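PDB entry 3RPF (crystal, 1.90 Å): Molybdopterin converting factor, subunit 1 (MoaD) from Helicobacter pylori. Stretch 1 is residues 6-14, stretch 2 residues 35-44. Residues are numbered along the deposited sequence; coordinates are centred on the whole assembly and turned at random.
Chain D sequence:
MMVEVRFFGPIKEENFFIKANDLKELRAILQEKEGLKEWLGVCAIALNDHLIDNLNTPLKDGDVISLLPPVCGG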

ATOM      1  N   ARG D   6      12.308 -33.358 -10.111  1.00 51.07           N
ATOM      2  CA  ARG D   6      11.132 -33.100  -9.281  1.00 43.65           C
ATOM      3  C   ARG D   6      10.112 -32.284 -10.056  1.00 44.82           C
ATOM      4  O   ARG D   6      10.472 -31.479 -10.914  1.00 50.58           O
ATOM      5  CB  ARG D   6      11.524 -32.387  -7.988  1.00 46.28           C
ATOM      6  CG  ARG D   6      12.707 -33.023  -7.245  1.00 44.46           C
ATOM      7  CD  ARG D   6      12.993 -32.301  -5.931  1.00 47.39           C
ATOM      8  NE  ARG D   6      13.234 -30.870  -6.134  1.00 46.31           N
ATOM      9  CZ  ARG D   6      13.311 -29.975  -5.148  1.00 53.02           C
ATOM     10  NH1 ARG D   6      13.161 -30.354  -3.884  1.00 54.55           N
ATOM     11  NH2 ARG D   6      13.537 -28.695  -5.425  1.00 47.68           N
ATOM     12  N   PHE D   7       8.835 -32.494  -9.754  1.00 47.41           N
ATOM     13  CA  PHE D   7       7.758 -31.824 -10.476  1.00 42.31           C
ATOM     14  C   PHE D   7       6.880 -31.042  -9.500  1.00 42.96           C
ATOM     15  O   PHE D   7       6.247 -31.628  -8.626  1.00 46.57           O
ATOM     16  CB  PHE D   7       6.928 -32.858 -11.243  1.00 43.30           C
ATOM     17  CG  PHE D   7       7.751 -33.735 -12.164  1.00 49.15           C
ATOM     18  CD1 PHE D   7       8.156 -33.264 -13.404  1.00 52.47           C
ATOM     19  CD2 PHE D   7       8.122 -35.014 -11.784  1.00 51.51           C
ATOM     20  CE1 PHE D   7       8.909 -34.044 -14.251  1.00 53.23           C
ATOM     21  CE2 PHE D   7       8.889 -35.816 -12.634  1.00 56.30           C
ATOM     22  CZ  PHE D   7       9.279 -35.329 -13.872  1.00 57.37           C
ATOM     23  N   PHE D   8       6.860 -29.734  -9.654  1.00 41.20           N
ATOM     24  CA  PHE D   8       6.155 -28.868  -8.734  1.00 43.08           C
ATOM     25  C   PHE D   8       4.740 -28.505  -9.157  1.00 44.64           C
ATOM     26  O   PHE D   8       4.379 -28.604 -10.316  1.00 43.03           O
ATOM     27  CB  PHE D   8       6.978 -27.611  -8.476  1.00 41.01           C
ATOM     28  CG  PHE D   8       8.052 -27.798  -7.456  1.00 38.26           C
ATOM     29  CD1 PHE D   8       7.767 -27.697  -6.119  1.00 45.40           C
ATOM     30  CD2 PHE D   8       9.340 -28.091  -7.837  1.00 43.70           C
ATOM     31  CE1 PHE D   8       8.742 -27.865  -5.186  1.00 45.58           C
ATOM     32  CE2 PHE D   8      10.324 -28.257  -6.905  1.00 49.95           C
ATOM     33  CZ  PHE D   8      10.021 -28.145  -5.575  1.00 50.95           C
ATOM     34  N   GLY D   9       3.952 -28.082  -8.187  1.00 45.00           N
ATOM     35  CA  GLY D   9       2.601 -27.646  -8.447  1.00 41.85           C
ATOM     36  C   GLY D   9       1.673 -28.665  -9.059  1.00 43.27           C
ATOM     37  O   GLY D   9       1.580 -29.781  -8.591  1.00 45.19           O
ATOM     38  N   PRO D  10       0.984 -28.265 -10.112  1.00 49.34           N
ATOM     39  CA  PRO D  10      -0.051 -29.083 -10.753  1.00 49.15           C
ATOM     40  C   PRO D  10       0.440 -30.385 -11.383  1.00 47.13           C
ATOM     41  O   PRO D  10      -0.367 -31.288 -11.567  1.00 50.51           O
ATOM     42  CB  PRO D  10      -0.622 -28.148 -11.823  1.00 43.37           C
ATOM     43  CG  PRO D  10       0.394 -27.102 -12.001  1.00 44.65           C
ATOM     44  CD  PRO D  10       1.010 -26.914 -10.666  1.00 45.12           C
ATOM     45  N   ILE D  11       1.714 -30.473 -11.743  1.00 43.88           N
ATOM     46  CA  ILE D  11       2.185 -31.661 -12.425  1.00 44.06           C
ATOM     47  C   ILE D  11       1.915 -32.898 -11.590  1.00 44.30           C
ATOM     48  O   ILE D  11       2.143 -32.918 -10.401  1.00 45.81           O
ATOM     49  CB  ILE D  11       3.662 -31.596 -12.689  1.00 44.55           C
ATOM     50  CG1 ILE D  11       3.978 -30.440 -13.618  1.00 49.03           C
ATOM     51  CG2 ILE D  11       4.116 -32.880 -13.310  1.00 44.76           C
ATOM     52  CD1 ILE D  11       5.409 -30.121 -13.669  1.00 54.01           C
ATOM     53  N   LYS D  12       1.291 -33.878 -12.225  1.00 54.25           N
ATOM     54  CA  LYS D  12       0.974 -35.174 -11.633  1.00 57.82           C
ATOM     55  C   LYS D  12       2.118 -36.178 -11.386  1.00 58.10           C
ATOM     56  O   LYS D  12       2.128 -36.900 -10.409  1.00 61.79           O
ATOM     57  CB  LYS D  12      -0.196 -35.814 -12.378  1.00 67.72           C
ATOM     58  CG  LYS D  12      -1.508 -35.121 -12.120  1.00 75.15           C
ATOM     59  CD  LYS D  12      -1.953 -35.298 -10.682  1.00 76.92           C
ATOM     60  CE  LYS D  12      -3.428 -34.980 -10.504  1.00 79.57           C
ATOM     61  NZ  LYS D  12      -4.039 -34.438 -11.739  1.00 81.89           N
ATOM     62  N   GLU D  13       3.052 -36.242 -12.309  1.00 53.55           N
ATOM     63  CA  GLU D  13       4.158 -37.192 -12.215  1.00 50.55           C
ATOM     64  C   GLU D  13       4.866 -37.182 -10.857  1.00 53.08           C
ATOM     65  O   GLU D  13       5.068 -36.126 -10.258  1.00 57.53           O
ATOM     66  CB  GLU D  13       5.185 -36.923 -13.315  1.00 55.58           C
ATOM     67  CG  GLU D  13       6.423 -37.819 -13.233  1.00 63.63           C
ATOM     68  CD  GLU D  13       6.138 -39.269 -13.615  1.00 77.72           C
ATOM     69  OE1 GLU D  13       5.094 -39.514 -14.257  1.00 76.60           O
ATOM     70  OE2 GLU D  13       6.961 -40.159 -13.282  1.00 78.04           O
ATOM     71  N   GLU D  14       5.246 -38.364 -10.380  1.00 51.10           N
ATOM     72  CA  GLU D  14       6.051 -38.483  -9.168  1.00 55.61           C
ATOM     73  C   GLU D  14       7.520 -38.210  -9.489  1.00 56.20           C
ATOM     74  O   GLU D  14       7.994 -38.553 -10.574  1.00 53.48           O
ATOM     75  CB  GLU D  14       5.910 -39.887  -8.560  1.00 55.78           C
ATOM     76  N   GLY D  35       3.008 -38.023 -19.632  1.00 65.52           N
ATOM     77  CA  GLY D  35       2.411 -37.232 -18.576  1.00 65.94           C
ATOM     78  C   GLY D  35       3.010 -35.840 -18.552  1.00 63.07           C
ATOM     79  O   GLY D  35       2.616 -34.996 -17.740  1.00 62.01           O
ATOM     80  N   LEU D  36       3.965 -35.601 -19.450  1.00 61.54           N
ATOM     81  CA  LEU D  36       4.713 -34.348 -19.475  1.00 69.09           C
ATOM     82  C   LEU D  36       4.502 -33.547 -20.756  1.00 72.86           C
ATOM     83  O   LEU D  36       4.980 -32.423 -20.864  1.00 74.17           O
ATOM     84  CB  LEU D  36       6.210 -34.615 -19.294  1.00 73.17           C
ATOM     85  CG  LEU D  36       6.752 -34.770 -17.877  1.00 78.43           C
ATOM     86  CD1 LEU D  36       6.068 -35.923 -17.171  1.00 84.63           C
ATOM     87  CD2 LEU D  36       8.257 -34.990 -17.918  1.00 78.45           C
ATOM     88  N   LYS D  37       3.806 -34.119 -21.735  1.00 74.46           N
ATOM     89  CA  LYS D  37       3.582 -33.403 -22.992  1.00 76.09           C
ATOM     90  C   LYS D  37       2.778 -32.120 -22.768  1.00 74.86           C
ATOM     91  O   LYS D  37       2.970 -31.128 -23.471  1.00 75.93           O
ATOM     92  CB  LYS D  37       2.898 -34.305 -24.028  1.00 74.44           C
ATOM     93  N   GLU D  38       1.887 -32.151 -21.780  1.00 75.10           N
ATOM     94  CA  GLU D  38       1.075 -30.994 -21.407  1.00 73.87           C
ATOM     95  C   GLU D  38       1.940 -29.851 -20.898  1.00 70.78           C
ATOM     96  O   GLU D  38       1.553 -28.685 -20.967  1.00 74.92           O
ATOM     97  CB  GLU D  38       0.093 -31.380 -20.285  1.00 76.54           C
ATOM     98  CG  GLU D  38      -1.034 -32.327 -20.689  1.00 80.03           C
ATOM     99  CD  GLU D  38      -0.557 -33.740 -21.016  1.00 81.24           C
ATOM    100  OE1 GLU D  38       0.287 -34.284 -20.267  1.00 79.33           O
ATOM    101  OE2 GLU D  38      -1.036 -34.308 -22.024  1.00 79.72           O
ATOM    102  N   TRP D  39       3.115 -30.201 -20.388  1.00 65.77           N
ATOM    103  CA  TRP D  39       3.849 -29.332 -19.476  1.00 65.31           C
ATOM    104  C   TRP D  39       5.140 -28.703 -19.994  1.00 66.61           C
ATOM    105  O   TRP D  39       5.464 -27.565 -19.637  1.00 66.09           O
ATOM    106  CB  TRP D  39       4.155 -30.093 -18.176  1.00 63.80           C
ATOM    107  CG  TRP D  39       2.935 -30.350 -17.353  1.00 63.63           C
ATOM    108  CD1 TRP D  39       2.400 -31.561 -17.025  1.00 62.12           C
ATOM    109  CD2 TRP D  39       2.078 -29.361 -16.769  1.00 65.86           C
ATOM    110  NE1 TRP D  39       1.271 -31.388 -16.262  1.00 67.81           N
ATOM    111  CE2 TRP D  39       1.049 -30.047 -16.094  1.00 66.67           C
ATOM    112  CE3 TRP D  39       2.082 -27.961 -16.750  1.00 63.39           C
ATOM    113  CZ2 TRP D  39       0.033 -29.377 -15.403  1.00 68.99           C
ATOM    114  CZ3 TRP D  39       1.077 -27.301 -16.065  1.00 61.98           C
ATOM    115  CH2 TRP D  39       0.068 -28.008 -15.401  1.00 56.02           C
ATOM    116  N   LEU D  40       5.892 -29.433 -20.808  1.00 64.62           N
ATOM    117  CA  LEU D  40       7.235 -28.981 -21.173  1.00 69.96           C
ATOM    118  C   LEU D  40       7.255 -27.651 -21.925  1.00 72.17           C
ATOM    119  O   LEU D  40       8.228 -26.899 -21.845  1.00 73.35           O
ATOM    120  CB  LEU D  40       7.993 -30.062 -21.948  1.00 75.05           C
ATOM    121  CG  LEU D  40       9.124 -30.726 -21.159  1.00 75.79           C
ATOM    122  CD1 LEU D  40       8.570 -31.637 -20.070  1.00 69.13           C
ATOM    123  CD2 LEU D  40      10.036 -31.498 -22.098  1.00 81.75           C
ATOM    124  N   GLY D  41       6.180 -27.358 -22.648  1.00 51.55           N
ATOM    125  CA  GLY D  41       6.080 -26.109 -23.385  1.00 59.43           C
ATOM    126  C   GLY D  41       6.012 -24.872 -22.507  1.00 64.27           C
ATOM    127  O   GLY D  41       6.403 -23.790 -22.940  1.00 72.64           O
ATOM    128  N   VAL D  42       5.526 -25.025 -21.277  1.00 62.52           N
ATOM    129  CA  VAL D  42       5.245 -23.868 -20.410  1.00 61.17           C
ATOM    130  C   VAL D  42       6.048 -23.850 -19.104  1.00 61.27           C
ATOM    131  O   VAL D  42       6.001 -22.870 -18.357  1.00 62.59           O
ATOM    132  CB  VAL D  42       3.749 -23.794 -20.052  1.00 60.29           C
ATOM    133  CG1 VAL D  42       2.899 -23.740 -21.314  1.00 63.71           C
ATOM    134  CG2 VAL D  42       3.357 -24.989 -19.190  1.00 58.74           C
ATOM    135  N   CYS D  43       6.780 -24.931 -18.833  1.00 60.82           N
ATOM    136  CA  CYS D  43       7.553 -25.060 -17.597  1.00 54.98           C
ATOM    137  C   CYS D  43       8.942 -24.417 -17.669  1.00 55.34           C
ATOM    138  O   CYS D  43       9.680 -24.620 -18.636  1.00 52.67           O
ATOM    139  CB  CYS D  43       7.712 -26.541 -17.223  1.00 50.52           C
ATOM    140  SG  CYS D  43       6.281 -27.282 -16.398  1.00 57.80           S
ATOM    141  N   ALA D  44       9.291 -23.651 -16.637  1.00 48.94           N
ATOM    142  CA  ALA D  44      10.662 -23.176 -16.443  1.00 45.08           C
ATOM    143  C   ALA D  44      11.416 -24.224 -15.627  1.00 50.97           C
ATOM    144  O   ALA D  44      10.789 -25.106 -15.028  1.00 55.04           O
ATOM    145  CB  ALA D  44      10.670 -21.829 -15.719  1.00 46.61           C
TER

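Two chain segments can hold together without a single hydrogen bond between them, provided their apolar side chains meet closely enough; this contact in MoaD is a compact example, burying 304 Å² counted over both sides. Stretch 1 enters as the end of a strand. Arg6 lies out of reach, but Phe7 directs its CA-to-CB bond toward stretch 2, and its CE1 comes within 3.8 Å of Leu36 CD2, an oblique approach to the ring.

The chain then reverses in a type II' turn from Phe8 to Ile11. Gly9 adopts a positive phi of 60°, which favours glycine, and an ideal CB placed there would lie 2.1 Å from Pro10 CD. Neither Phe8 nor Gly9 touches stretch 2, yet the turn they open ends in the two residues that meet the indole. Pro10 packs its CG 3.5 Å from Trp39 CH2, on the six-membered ring. Ile11 covers the other part of the same side chain: its CG1 stands 3.7 Å from the centroid of the five-membered ring of Trp39, only 2° off the normal, a CH-pi contact almost exactly over the face. The m, t conformation of Ile11 carries CD1 onward to 4.0 Å from Cys43 SG, so one aliphatic side chain links two residues of stretch 2.

Within stretch 2, backbone hydrogen bonds accompany this arrangement, and the last of them joins the two residues that Ile11 touches. Trp39 N and Leu40 N both donate to Leu36 O, at 2.9 and 3.1 Å, while Val42 N donates to Trp39 O at 3.0 Å and Cys43 N makes a weak bond to Trp39 O at 3.1 Å.

Lys12 leads its end away. Glu13 closes the contact through its aliphatic portion, with CB 4.1 Å from Leu36 CD1; Leu36 thus meets both Phe7 and Glu13.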